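Uncharacterized protein (Wolinella succinogenes, PDB 3JYG) is of unknown function but belongs to the 6-pyruvoyl tetrahydropterin synthase family and binds a zinc ion. Local coordinates at residues P139-I144 against F168-K173; L94-D99 against K119-P124; M59-A64 against Q157-K162; D84-L89 against A98-L103; W147-L152 against S164-L169. All coordinates share one frame; numbering follows the deposited sequence.

Overall arrangement
Contacts 1 and 5 are neighbours, with centres about 11 Å apart: both lay helix 141-155 against strand 162-169, and they share Phe168. Contact 1 is the one beside the metal, with the side chain of Glu170 about 4 Å from the zinc ion held by His17, His40 and His42. Contact 3 joins the far end of the same helix-strand pair to the 59-64 loop, its centre about 15 Å from that of contact 5. Contacts 2 and 4 lie on the opposite side of the chain's centre from contact 3, about 13 Å apart between centres, and share Ala98 and Asp99. Pro139 of contact 1 packs on Asp84 of contact 4.

Contact 1. Residues P139-I144 against F168-K173; sequences PTSESI and FLETPK
Ser141 and Ile144, one turn apart at the start of helix 141-155, reach Phe168 of strand 162-169 and Glu170 at the corner after it. Ser141 OG donates to Glu170 OE1 at 2.8 Å, taking the lone pair that points away from the other carboxylate oxygen. Glu170 can meet it because its CG is trans to the amide nitrogen (chi1 179°) and the chain runs on extended from there. OE1 accepts a second bond from a water at 3.2 Å; that water also takes a weak bond from Ser141 N. Beside this polar pair, Ile144 CG2 sits over the face of the Phe168 ring, 3.8 Å from its centroid and 9° off the normal, a CH-pi contact; Ser141 CB comes in at the ring's edge.

Thr140 is the N-cap residue of the helix: its OG1 accepts from Ser143 N at 3.0 Å. From outside, the same oxygen is hydrogen-bonded to Gly58 O of the second subunit. Pro139 O makes a weak hydrogen bond to ND1 of His17, a zinc ligand, and Glu170 packs on His42, another ligand, and on Phe63 of the second subunit. The contact therefore forms part of the surroundings of a three-histidine zinc site at a subunit boundary, as in the 6-pyruvoyl tetrahydropterin synthase family.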
# COMPACT_ATOMS: atom_id res chain seq x y z
N PRO A 139 20.18 4.05 -13.29
CA PRO A 139 18.88 4.57 -12.74
C PRO A 139 17.78 3.49 -12.65
O PRO A 139 16.72 3.62 -13.30
CB PRO A 139 18.49 5.69 -13.72
CG PRO A 139 19.17 5.25 -15.07
CD PRO A 139 20.46 4.52 -14.67
N THR A 140 18.03 2.46 -11.84
CA THR A 140 17.03 1.46 -11.48
C THR A 140 16.04 2.09 -10.49
O THR A 140 16.36 3.11 -9.89
CB THR A 140 17.68 0.29 -10.74
OG1 THR A 140 18.45 0.78 -9.62
CG2 THR A 140 18.65 -0.47 -11.65
N SER A 141 14.87 1.46 -10.32
CA SER A 141 13.96 1.85 -9.25
C SER A 141 14.60 1.94 -7.89
O SER A 141 14.37 2.90 -7.19
CB SER A 141 12.80 0.86 -9.17
OG SER A 141 12.11 1.00 -10.40
N GLU A 142 15.37 0.92 -7.51
CA GLU A 142 16.08 0.94 -6.19
C GLU A 142 17.10 2.06 -6.09
O GLU A 142 17.26 2.66 -5.03
CB GLU A 142 16.79 -0.41 -5.91
CG GLU A 142 15.89 -1.65 -5.99
CD GLU A 142 15.90 -2.30 -7.38
OE1 GLU A 142 15.66 -1.60 -8.41
OE2 GLU A 142 16.13 -3.53 -7.44
N SER A 143 17.80 2.37 -7.18
CA SER A 143 18.83 3.41 -7.09
C SER A 143 18.18 4.77 -6.99
O SER A 143 18.66 5.65 -6.26
CB SER A 143 19.77 3.35 -8.29
OG SER A 143 20.47 2.13 -8.29
N ILE A 144 17.09 4.96 -7.73
CA ILE A 144 16.31 6.22 -7.62
C ILE A 144 15.73 6.48 -6.21
O ILE A 144 15.84 7.61 -5.66
CB ILE A 144 15.23 6.27 -8.73
CG1 ILE A 144 15.95 6.41 -10.10
CG2 ILE A 144 14.22 7.44 -8.51
CD1 ILE A 144 15.00 6.16 -11.36
N PHE A 168 9.71 3.86 -4.50
CA PHE A 168 9.65 4.29 -5.90
C PHE A 168 8.99 3.20 -6.75
O PHE A 168 9.49 2.07 -6.85
CB PHE A 168 11.02 4.72 -6.41
CG PHE A 168 10.97 5.27 -7.82
CD1 PHE A 168 10.51 6.58 -8.05
CD2 PHE A 168 11.32 4.47 -8.90
CE1 PHE A 168 10.40 7.08 -9.39
CE2 PHE A 168 11.20 4.97 -10.24
CZ PHE A 168 10.78 6.29 -10.46
N LEU A 169 7.81 3.55 -7.29
CA LEU A 169 7.05 2.66 -8.15
C LEU A 169 7.48 2.89 -9.62
O LEU A 169 7.39 4.01 -10.16
CB LEU A 169 5.52 2.85 -7.95
CG LEU A 169 4.75 2.49 -6.67
CD1 LEU A 169 5.30 3.18 -5.46
CD2 LEU A 169 3.24 2.84 -6.76
N GLU A 170 8.02 1.84 -10.21
CA GLU A 170 8.48 1.86 -11.58
C GLU A 170 7.26 1.61 -12.52
O GLU A 170 7.18 2.15 -13.64
CB GLU A 170 9.47 0.71 -11.74
CG GLU A 170 10.04 0.55 -13.10
CD GLU A 170 10.78 -0.76 -13.20
OE1 GLU A 170 11.73 -0.98 -12.38
OE2 GLU A 170 10.42 -1.56 -14.09
N THR A 171 6.36 0.73 -12.06
CA THR A 171 5.11 0.44 -12.75
C THR A 171 4.00 0.28 -11.68
O THR A 171 4.31 0.22 -10.47
CB THR A 171 5.20 -0.83 -13.65
OG1 THR A 171 5.21 -2.02 -12.84
CG2 THR A 171 6.43 -0.81 -14.58
N PRO A 172 2.72 0.25 -12.09
CA PRO A 172 1.76 0.06 -11.01
C PRO A 172 1.98 -1.30 -10.38
O PRO A 172 1.59 -1.52 -9.24
CB PRO A 172 0.42 0.11 -11.74
CG PRO A 172 0.73 -0.41 -13.14
CD PRO A 172 2.04 0.31 -13.41
N LYS A 173 2.68 -2.19 -11.08
CA LYS A 173 2.85 -3.55 -10.62
C LYS A 173 4.13 -3.83 -9.86
O LYS A 173 4.28 -4.90 -9.30
CB LYS A 173 2.84 -4.50 -11.82
CG LYS A 173 2.02 -5.70 -11.62
CD LYS A 173 0.57 -5.34 -11.95
CE LYS A 173 -0.44 -6.34 -11.38
NZ LYS A 173 -1.79 -5.70 -11.30
O HOH W 1 14.81 -1.57 -11.80

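Contact 2. Residues L94-D99 against K119-P124; sequences LPHFAD and KGESSP
His96 is the one residue of 94-99 that meets Glu121 across this surface contact. Just ahead of it, Leu94, the first residue to leave helix 90-93, gives its carbonyl O to Phe97 N at 2.9 Å and so closes a short 3-10 turn through Pro95 and His96. Both Leu94 and Pro95 rest on Tyr129 of helix 123-131.

His96 then turns its ring toward Glu121, with CG on the far side of CB from the carbonyl carbon (chi1 -65°). Its NE2 lies 3.2 Å from Glu121 OE2 and 3.3 Å from Glu121 OE1, nearly equidistant from the two oxygens. The side chains approach from opposite directions, with ring and carboxylate planes 69° apart. Ring carbon CD2 of His96 comes within 3.4 Å of the same Glu121 OE2. ND1 is hydrogen-bonded to Tyr129 OH, and this anchors the imidazole from the helix side. Glu121 reaches across by a bend at chi2, on a loop just past Gly120, whose phi is positive.

Phe97 follows with its ring edge-to-face with Tyr129, and Asp99 holds Arg117 in a salt bridge. With Tyr129 as the firm link, the contact brings the 3-10 turn after helix 90-93 up to the surface loop that leads into helix 123-131 through its N-cap, Ser122.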
# COMPACT_ATOMS: atom_id res chain seq x y z
N LEU A 94 25.01 11.75 -25.99
CA LEU A 94 25.45 13.15 -25.77
C LEU A 94 26.83 13.47 -26.40
O LEU A 94 27.77 13.81 -25.67
CB LEU A 94 25.46 13.49 -24.26
CG LEU A 94 24.13 13.48 -23.50
CD1 LEU A 94 23.88 12.03 -22.99
CD2 LEU A 94 24.13 14.51 -22.33
N PRO A 95 26.94 13.38 -27.75
CA PRO A 95 28.23 13.51 -28.43
C PRO A 95 28.94 14.85 -28.21
O PRO A 95 30.18 14.87 -28.18
CB PRO A 95 27.85 13.30 -29.92
CG PRO A 95 26.42 13.72 -30.04
CD PRO A 95 25.84 13.13 -28.73
N HIS A 96 28.20 15.94 -28.00
CA HIS A 96 28.79 17.25 -27.74
C HIS A 96 29.43 17.35 -26.37
O HIS A 96 30.07 18.35 -26.08
CB HIS A 96 27.73 18.37 -27.87
CG HIS A 96 27.19 18.51 -29.26
ND1 HIS A 96 26.24 17.65 -29.78
CD2 HIS A 96 27.47 19.40 -30.24
CE1 HIS A 96 25.96 18.02 -31.02
NE2 HIS A 96 26.68 19.08 -31.32
N PHE A 97 29.22 16.34 -25.53
CA PHE A 97 29.70 16.32 -24.15
C PHE A 97 30.38 14.97 -23.89
O PHE A 97 30.32 14.43 -22.77
CB PHE A 97 28.53 16.54 -23.16
CG PHE A 97 27.87 17.90 -23.29
CD1 PHE A 97 26.77 18.09 -24.14
CD2 PHE A 97 28.39 18.99 -22.60
CE1 PHE A 97 26.19 19.34 -24.29
CE2 PHE A 97 27.81 20.24 -22.73
CZ PHE A 97 26.71 20.43 -23.57
N ALA A 98 31.01 14.40 -24.91
CA ALA A 98 31.59 13.05 -24.80
C ALA A 98 32.69 12.97 -23.72
O ALA A 98 32.89 11.92 -23.12
CB ALA A 98 32.10 12.55 -26.17
N ASP A 99 33.34 14.10 -23.42
CA ASP A 99 34.39 14.10 -22.40
C ASP A 99 33.81 14.23 -20.99
O ASP A 99 34.55 14.16 -20.01
CB ASP A 99 35.45 15.19 -22.68
CG ASP A 99 34.96 16.62 -22.41
OD1 ASP A 99 33.82 16.86 -21.93
OD2 ASP A 99 35.77 17.53 -22.68
N LYS A 119 25.79 26.47 -27.59
CA LYS A 119 25.22 27.72 -28.05
C LYS A 119 25.36 27.76 -29.57
O LYS A 119 26.40 27.37 -30.13
CB LYS A 119 26.05 28.82 -27.43
CG LYS A 119 25.31 30.04 -26.99
CD LYS A 119 26.35 31.15 -26.70
CE LYS A 119 27.52 31.06 -27.68
NZ LYS A 119 28.21 32.36 -27.91
N GLY A 120 24.31 28.18 -30.25
CA GLY A 120 24.32 28.16 -31.72
C GLY A 120 24.05 26.82 -32.40
O GLY A 120 24.02 26.76 -33.63
N GLU A 121 23.88 25.73 -31.64
CA GLU A 121 23.38 24.47 -32.20
C GLU A 121 21.90 24.64 -32.55
O GLU A 121 21.23 25.51 -32.01
CB GLU A 121 23.52 23.31 -31.21
CG GLU A 121 24.93 22.86 -30.87
CD GLU A 121 25.63 22.14 -32.02
OE1 GLU A 121 24.96 21.51 -32.85
OE2 GLU A 121 26.87 22.19 -32.10
N SER A 122 21.40 23.80 -33.46
CA SER A 122 19.99 23.91 -33.91
C SER A 122 19.00 23.72 -32.79
O SER A 122 19.32 23.15 -31.72
CB SER A 122 19.71 22.89 -35.02
OG SER A 122 19.77 21.60 -34.47
N SER A 123 17.78 24.20 -33.01
CA SER A 123 16.71 24.06 -32.02
C SER A 123 16.48 22.64 -31.51
O SER A 123 16.34 22.44 -30.29
CB SER A 123 15.40 24.60 -32.58
OG SER A 123 15.54 25.99 -32.75
N PRO A 124 16.40 21.66 -32.43
CA PRO A 124 16.20 20.28 -31.99
C PRO A 124 17.35 19.75 -31.16
O PRO A 124 17.11 18.93 -30.24
CB PRO A 124 16.10 19.50 -33.30
CG PRO A 124 15.57 20.57 -34.33
CD PRO A 124 16.47 21.74 -33.92

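Contact 3. Residues M59-A64 against Q157-K162; sequences MVTDFA and QPLGVK
At a loop-loop junction beside the third subunit, Val60 and Thr61, in the loop leading to helix 67-77, meet Leu159 and Val161, in the turn between helix 141-155 and strand 162-169. Val161 CG1 does most of the touching. It lies 3.8 Å from Val60 CG1, the two side chains crossing at about a right angle, 3.4 Å from Val60 O and 3.9 Å from Thr61 CB. Leu159 CD1 is more distant, 4.2 Å from Thr61 OG1.

No direct hydrogen bond spans the gap; a water does the joining. It stands 2.7 Å from Thr61 OG1 and donates to Leu159 O, also at 2.7 Å. Thr61 places its hydroxyl for this by swinging OG1 away from the amide nitrogen (chi1 -165°), and the same oxygen is hydrogen-bonded to ND1 of His65, a residue that Leu159 also touches. Just beyond, Asp62 OD1 accepts from Ala64 N at 2.8 Å through its anti lone pair, an Asx turn that shapes the start of the following 3-10 segment. The other oxygen, Asp62 OD2, bonds Gln22 NE2 of the third subunit, and Val60 N bonds Glu142 OE2 there.

The chemistry is thus divided: the two loops meet through apolar carbons, a methyl against a backbone carbonyl O, and a bridging water, while Asp62 and Val60 also bond directly to the third subunit.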
# COMPACT_ATOMS: atom_id res chain seq x y z
N MSE A 59 -0.06 16.96 14.32
CA MSE A 59 0.66 16.51 13.14
C MSE A 59 2.03 15.91 13.38
O MSE A 59 2.73 16.25 14.33
CB MSE A 59 0.80 17.66 12.16
CG MSE A 59 -0.52 18.16 11.61
SE MSE A 59 -0.06 19.67 10.43
CE MSE A 59 -1.89 20.32 10.27
N VAL A 60 2.40 15.01 12.50
CA VAL A 60 3.80 14.60 12.38
C VAL A 60 4.53 15.85 11.89
O VAL A 60 5.39 16.40 12.58
CB VAL A 60 3.97 13.46 11.36
CG1 VAL A 60 5.45 13.30 11.00
CG2 VAL A 60 3.41 12.16 11.93
N THR A 61 4.15 16.27 10.69
CA THR A 61 4.51 17.58 10.13
C THR A 61 3.49 17.88 9.01
O THR A 61 2.86 16.95 8.46
CB THR A 61 6.01 17.62 9.67
OG1 THR A 61 6.43 18.98 9.46
CG2 THR A 61 6.27 16.79 8.37
N ASP A 62 3.29 19.15 8.68
CA ASP A 62 2.29 19.47 7.65
C ASP A 62 2.67 18.82 6.31
O ASP A 62 3.83 18.98 5.88
CB ASP A 62 2.11 20.99 7.46
CG ASP A 62 0.80 21.33 6.74
OD1 ASP A 62 0.69 21.13 5.52
OD2 ASP A 62 -0.15 21.78 7.41
N PHE A 63 1.73 18.10 5.67
CA PHE A 63 1.92 17.57 4.30
C PHE A 63 2.56 18.60 3.36
O PHE A 63 3.41 18.22 2.57
CB PHE A 63 0.60 17.05 3.65
CG PHE A 63 0.12 15.73 4.19
CD1 PHE A 63 0.85 14.56 3.96
CD2 PHE A 63 -1.06 15.66 4.95
CE1 PHE A 63 0.42 13.34 4.48
CE2 PHE A 63 -1.50 14.42 5.48
CZ PHE A 63 -0.76 13.27 5.23
N ALA A 64 2.19 19.88 3.47
CA ALA A 64 2.76 20.93 2.60
C ALA A 64 4.24 21.17 2.79
O ALA A 64 4.87 21.89 1.99
CB ALA A 64 1.99 22.26 2.73
N GLN A 157 15.80 17.78 8.48
CA GLN A 157 16.18 18.14 9.84
C GLN A 157 15.41 19.30 10.51
O GLN A 157 14.88 19.13 11.59
CB GLN A 157 17.66 18.45 9.89
CG GLN A 157 18.25 18.28 11.26
CD GLN A 157 19.59 17.60 11.18
OE1 GLN A 157 19.78 16.67 10.36
NE2 GLN A 157 20.54 18.03 12.02
N PRO A 158 15.35 20.50 9.87
CA PRO A 158 14.65 21.58 10.59
C PRO A 158 13.17 21.27 10.85
O PRO A 158 12.48 22.06 11.49
CB PRO A 158 14.79 22.77 9.64
CG PRO A 158 15.98 22.44 8.77
CD PRO A 158 15.94 20.97 8.61
N LEU A 159 12.67 20.13 10.35
CA LEU A 159 11.26 19.78 10.57
C LEU A 159 11.02 18.96 11.82
O LEU A 159 9.87 18.75 12.23
CB LEU A 159 10.63 19.11 9.34
CG LEU A 159 10.51 19.93 8.04
CD1 LEU A 159 9.77 19.12 6.98
CD2 LEU A 159 9.80 21.27 8.28
N GLY A 160 12.11 18.51 12.44
CA GLY A 160 12.02 17.72 13.68
C GLY A 160 11.47 16.32 13.45
O GLY A 160 11.05 15.64 14.41
N VAL A 161 11.45 15.86 12.19
CA VAL A 161 10.91 14.53 11.90
C VAL A 161 11.99 13.68 11.21
O VAL A 161 12.95 14.22 10.66
CB VAL A 161 9.61 14.58 11.01
CG1 VAL A 161 8.54 15.45 11.65
CG2 VAL A 161 9.93 15.08 9.62
N LYS A 162 11.86 12.36 11.26
CA LYS A 162 12.74 11.42 10.53
C LYS A 162 12.15 11.04 9.15
O LYS A 162 10.95 10.98 9.01
CB LYS A 162 12.87 10.16 11.40
CG LYS A 162 13.57 8.96 10.73
CD LYS A 162 13.29 7.68 11.57
CE LYS A 162 13.72 6.39 10.86
NZ LYS A 162 15.15 6.36 10.40
O HOH W 2 7.55 20.03 11.63

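Contact 4. Residues D84-L89 against A98-L103; sequences DIDDPL and ADKSAL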
# COMPACT_ATOMS: atom_id res chain seq x y z
N ASP A 84 22.78 7.44 -16.58
CA ASP A 84 23.99 7.24 -15.81
C ASP A 84 25.15 7.93 -16.55
O ASP A 84 25.34 7.74 -17.75
CB ASP A 84 24.19 5.71 -15.59
CG ASP A 84 25.39 5.35 -14.69
OD1 ASP A 84 26.22 6.20 -14.33
OD2 ASP A 84 25.52 4.16 -14.34
N ILE A 85 25.89 8.80 -15.84
CA ILE A 85 27.19 9.29 -16.33
C ILE A 85 28.05 8.15 -16.93
O ILE A 85 28.77 8.38 -17.88
CB ILE A 85 27.98 10.10 -15.24
CG1 ILE A 85 29.20 10.84 -15.80
CG2 ILE A 85 28.35 9.24 -13.98
CD1 ILE A 85 28.85 11.99 -16.78
N ASP A 86 27.99 6.96 -16.37
CA ASP A 86 28.84 5.89 -16.87
C ASP A 86 28.17 4.92 -17.78
O ASP A 86 28.68 3.86 -17.99
CB ASP A 86 29.46 5.12 -15.72
CG ASP A 86 30.70 5.83 -15.16
OD1 ASP A 86 31.26 6.71 -15.86
OD2 ASP A 86 31.09 5.50 -14.03
N ASP A 87 26.98 5.25 -18.25
CA ASP A 87 26.35 4.47 -19.30
C ASP A 87 27.30 4.48 -20.50
O ASP A 87 27.75 5.53 -20.91
CB ASP A 87 24.98 5.11 -19.65
CG ASP A 87 24.15 4.28 -20.62
OD1 ASP A 87 24.74 3.64 -21.54
OD2 ASP A 87 22.91 4.26 -20.47
N PRO A 88 27.58 3.30 -21.09
CA PRO A 88 28.47 3.21 -22.26
C PRO A 88 27.96 4.00 -23.46
O PRO A 88 28.74 4.34 -24.37
CB PRO A 88 28.42 1.73 -22.62
CG PRO A 88 28.03 1.05 -21.36
CD PRO A 88 27.14 1.97 -20.62
N LEU A 89 26.65 4.25 -23.50
CA LEU A 89 26.09 5.08 -24.56
C LEU A 89 26.18 6.57 -24.29
O LEU A 89 25.78 7.37 -25.15
CB LEU A 89 24.61 4.73 -24.78
CG LEU A 89 24.24 3.49 -25.56
CD1 LEU A 89 22.69 3.40 -25.64
CD2 LEU A 89 24.89 3.48 -26.96
N ALA A 98 31.01 14.40 -24.91
CA ALA A 98 31.59 13.05 -24.80
C ALA A 98 32.69 12.97 -23.72
O ALA A 98 32.89 11.92 -23.12
CB ALA A 98 32.10 12.55 -26.17
N ASP A 99 33.34 14.10 -23.42
CA ASP A 99 34.39 14.10 -22.40
C ASP A 99 33.81 14.23 -20.99
O ASP A 99 34.55 14.16 -20.01
CB ASP A 99 35.45 15.19 -22.68
CG ASP A 99 34.96 16.62 -22.41
OD1 ASP A 99 33.82 16.86 -21.93
OD2 ASP A 99 35.77 17.53 -22.68
N LYS A 100 32.50 14.48 -20.90
CA LYS A 100 31.80 14.58 -19.62
C LYS A 100 32.41 15.66 -18.73
O LYS A 100 32.30 15.57 -17.50
CB LYS A 100 31.84 13.26 -18.84
CG LYS A 100 31.48 12.00 -19.63
CD LYS A 100 31.70 10.79 -18.71
CE LYS A 100 31.34 9.53 -19.42
NZ LYS A 100 31.52 8.28 -18.61
N SER A 101 33.06 16.67 -19.30
CA SER A 101 33.58 17.74 -18.46
C SER A 101 32.63 18.90 -18.27
O SER A 101 32.57 19.45 -17.18
CB SER A 101 34.92 18.30 -18.95
OG SER A 101 34.70 18.93 -20.21
N ALA A 102 31.94 19.30 -19.33
CA ALA A 102 31.15 20.54 -19.28
C ALA A 102 29.74 20.21 -18.76
O ALA A 102 28.75 20.43 -19.45
CB ALA A 102 31.09 21.21 -20.69
N LEU A 103 29.67 19.65 -17.56
CA LEU A 103 28.38 19.32 -16.93
C LEU A 103 28.30 20.16 -15.70
O LEU A 103 29.30 20.42 -15.06
CB LEU A 103 28.31 17.84 -16.51
CG LEU A 103 28.64 16.78 -17.55
CD1 LEU A 103 28.48 15.43 -16.87
CD2 LEU A 103 27.72 16.91 -18.73
O HOH W 3 30.37 6.16 -20.53
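Ile85 CD1 presses against Leu103 CD1 at 3.5 Å, tighter than usual for two methyl groups, and also lies 3.6 Å from Lys100 CD. This is the close side of the contact: the isoleucine end reaches over because chi1 of -169° carries CG1 to the side remote from N, and it packs along the extended hydrocarbon chain of Lys100. Phe90 of helix 90-93 touches both Ile85 and Lys100, and Leu103 carries on to Ala111 and Val113.

The outer side is polar, with one short bond and then looser ones. Lys100 NZ donates to Ile85 O at 2.8 Å, arriving at a C=O...N angle of 140° and tilted 34° from the carbonyl plane. Its salt bridge to Asp86 OD1, on an exposed residue, is a weak bond at 3.2 Å, and a water accepts from NZ while donating to Asp87 O. In the type I turn from Asp84 to Asp87, Asp84 OD1 adds an Asx turn by accepting from Asp86 N at 2.8 Å, from above its carboxylate plane.

One lysine thus serves two purposes, its methylenes covering Ile85 and its ammonium bridging to carbonyl, carboxylate and water. Since the shorter bond goes to a backbone carbonyl, the grip should depend only in part on charge pairing with Asp86.

Contact 5. Residues W147-L152 against S164-L169; sequences WLLELL and SSVEFL
Val166 has chi1 at 168°, which puts CG1 trans to N and sends CG2 to the side remote from its carbonyl carbon, up against Leu149 and Leu152. Leu149 too has an extended first torsion (chi1 179°), and its side chain runs past the valine in the reverse direction. These residues belong to what is probably a T-fold (tunnelling fold), the fold of this family, with helix 141-155 packed on one face of the antiparallel part of the sheet. The axes of segments 147-152 and 164-169 approach to 8.1 Å, and their directions differ by 141°, a slanted antiparallel crossing.

Three helix positions, 148, 149 and 152, face the strand and bear on one valine. Val166 CG2 lies 3.8 Å from Leu149 CB, and Leu152 CD1 closes on that methyl from one turn further along. The third neighbour is more distant: Leu148 CB stays 4.5 Å from Val166 CG1. No hydrogen bond crosses between the two segments, and the contact is wholly apolar and buried.

On the strand, Val166 and Phe168 point toward the helix and Ser165 away from it. Ser165 OG bonds Arg177, and Glu167 OE1 bonds His49. Neighbours extend the apolar layer: Leu148 touches Val46, Leu152 packs on Val48, Trp68 and Phe69, and Leu149 also meets Leu3 of the second subunit. Val166 CG2 rests 3.7 Å from both Leu149 CA and Leu152 CD1.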
# COMPACT_ATOMS: atom_id res chain seq x y z
N TRP A 147 18.55 7.42 -3.83
CA TRP A 147 19.02 8.75 -4.12
C TRP A 147 18.06 9.78 -3.50
O TRP A 147 18.46 10.75 -2.82
CB TRP A 147 19.04 8.90 -5.66
CG TRP A 147 19.45 10.25 -6.10
CD1 TRP A 147 20.54 10.98 -5.64
CD2 TRP A 147 18.78 11.07 -7.06
NE1 TRP A 147 20.55 12.24 -6.26
CE2 TRP A 147 19.48 12.30 -7.13
CE3 TRP A 147 17.65 10.88 -7.87
CZ2 TRP A 147 19.12 13.31 -8.01
CZ3 TRP A 147 17.27 11.90 -8.73
CH2 TRP A 147 18.00 13.11 -8.79
N LEU A 148 16.75 9.54 -3.68
CA LEU A 148 15.78 10.50 -3.14
C LEU A 148 15.70 10.41 -1.63
O LEU A 148 15.53 11.43 -0.95
CB LEU A 148 14.39 10.30 -3.80
CG LEU A 148 14.33 10.49 -5.32
CD1 LEU A 148 12.97 10.02 -5.85
CD2 LEU A 148 14.61 11.94 -5.76
N LEU A 149 15.83 9.21 -1.08
CA LEU A 149 16.04 9.07 0.36
C LEU A 149 17.24 9.92 0.87
O LEU A 149 17.11 10.69 1.84
CB LEU A 149 16.19 7.58 0.78
CG LEU A 149 16.44 7.32 2.27
CD1 LEU A 149 15.33 7.81 3.17
CD2 LEU A 149 16.67 5.82 2.49
N GLU A 150 18.40 9.83 0.19
CA GLU A 150 19.55 10.65 0.62
C GLU A 150 19.22 12.12 0.58
O GLU A 150 19.56 12.88 1.50
CB GLU A 150 20.77 10.47 -0.27
CG GLU A 150 21.34 9.12 -0.28
CD GLU A 150 22.81 9.13 -0.75
OE1 GLU A 150 23.15 9.87 -1.71
OE2 GLU A 150 23.63 8.40 -0.16
N LEU A 151 18.56 12.54 -0.50
CA LEU A 151 18.23 13.92 -0.69
C LEU A 151 17.32 14.42 0.48
O LEU A 151 17.56 15.48 1.07
CB LEU A 151 17.58 14.08 -2.07
CG LEU A 151 17.01 15.44 -2.45
CD1 LEU A 151 18.10 16.50 -2.21
CD2 LEU A 151 16.65 15.40 -3.92
N LEU A 152 16.31 13.63 0.81
CA LEU A 152 15.35 13.99 1.84
C LEU A 152 16.02 13.96 3.20
O LEU A 152 15.84 14.87 3.99
CB LEU A 152 14.13 13.06 1.82
CG LEU A 152 13.20 13.22 0.61
CD1 LEU A 152 12.48 11.93 0.32
CD2 LEU A 152 12.20 14.36 0.86
N SER A 164 11.54 7.82 7.26
CA SER A 164 11.66 6.41 7.61
C SER A 164 11.90 5.53 6.40
O SER A 164 12.65 4.51 6.48
CB SER A 164 10.45 5.94 8.41
OG SER A 164 9.33 6.09 7.61
N SER A 165 11.29 5.89 5.28
CA SER A 165 11.64 5.27 3.99
C SER A 165 11.12 6.06 2.79
O SER A 165 10.32 7.00 2.93
CB SER A 165 11.12 3.83 3.92
OG SER A 165 9.67 3.85 3.90
N VAL A 166 11.57 5.65 1.61
CA VAL A 166 11.05 6.18 0.35
C VAL A 166 10.71 5.00 -0.54
O VAL A 166 11.47 4.05 -0.62
CB VAL A 166 12.14 6.99 -0.33
CG1 VAL A 166 11.75 7.33 -1.78
CG2 VAL A 166 12.42 8.23 0.47
N GLU A 167 9.55 5.05 -1.17
CA GLU A 167 9.18 4.05 -2.16
C GLU A 167 9.29 4.67 -3.54
O GLU A 167 8.99 5.86 -3.75
CB GLU A 167 7.74 3.56 -1.97
CG GLU A 167 7.45 2.94 -0.60
CD GLU A 167 6.00 2.46 -0.50
OE1 GLU A 167 5.25 3.05 0.32
OE2 GLU A 167 5.62 1.55 -1.28
N PHE A 168 9.71 3.86 -4.50
CA PHE A 168 9.65 4.29 -5.90
C PHE A 168 8.99 3.20 -6.75
O PHE A 168 9.49 2.07 -6.85
CB PHE A 168 11.02 4.72 -6.41
CG PHE A 168 10.97 5.27 -7.82
CD1 PHE A 168 10.51 6.58 -8.05
CD2 PHE A 168 11.32 4.47 -8.90
CE1 PHE A 168 10.40 7.08 -9.39
CE2 PHE A 168 11.20 4.97 -10.24
CZ PHE A 168 10.78 6.29 -10.46
N LEU A 169 7.81 3.55 -7.29
CA LEU A 169 7.05 2.66 -8.15
C LEU A 169 7.48 2.89 -9.62
O LEU A 169 7.39 4.01 -10.16
CB LEU A 169 5.52 2.85 -7.95
CG LEU A 169 4.75 2.49 -6.67
CD1 LEU A 169 5.30 3.18 -5.46
CD2 LEU A 169 3.24 2.84 -6.76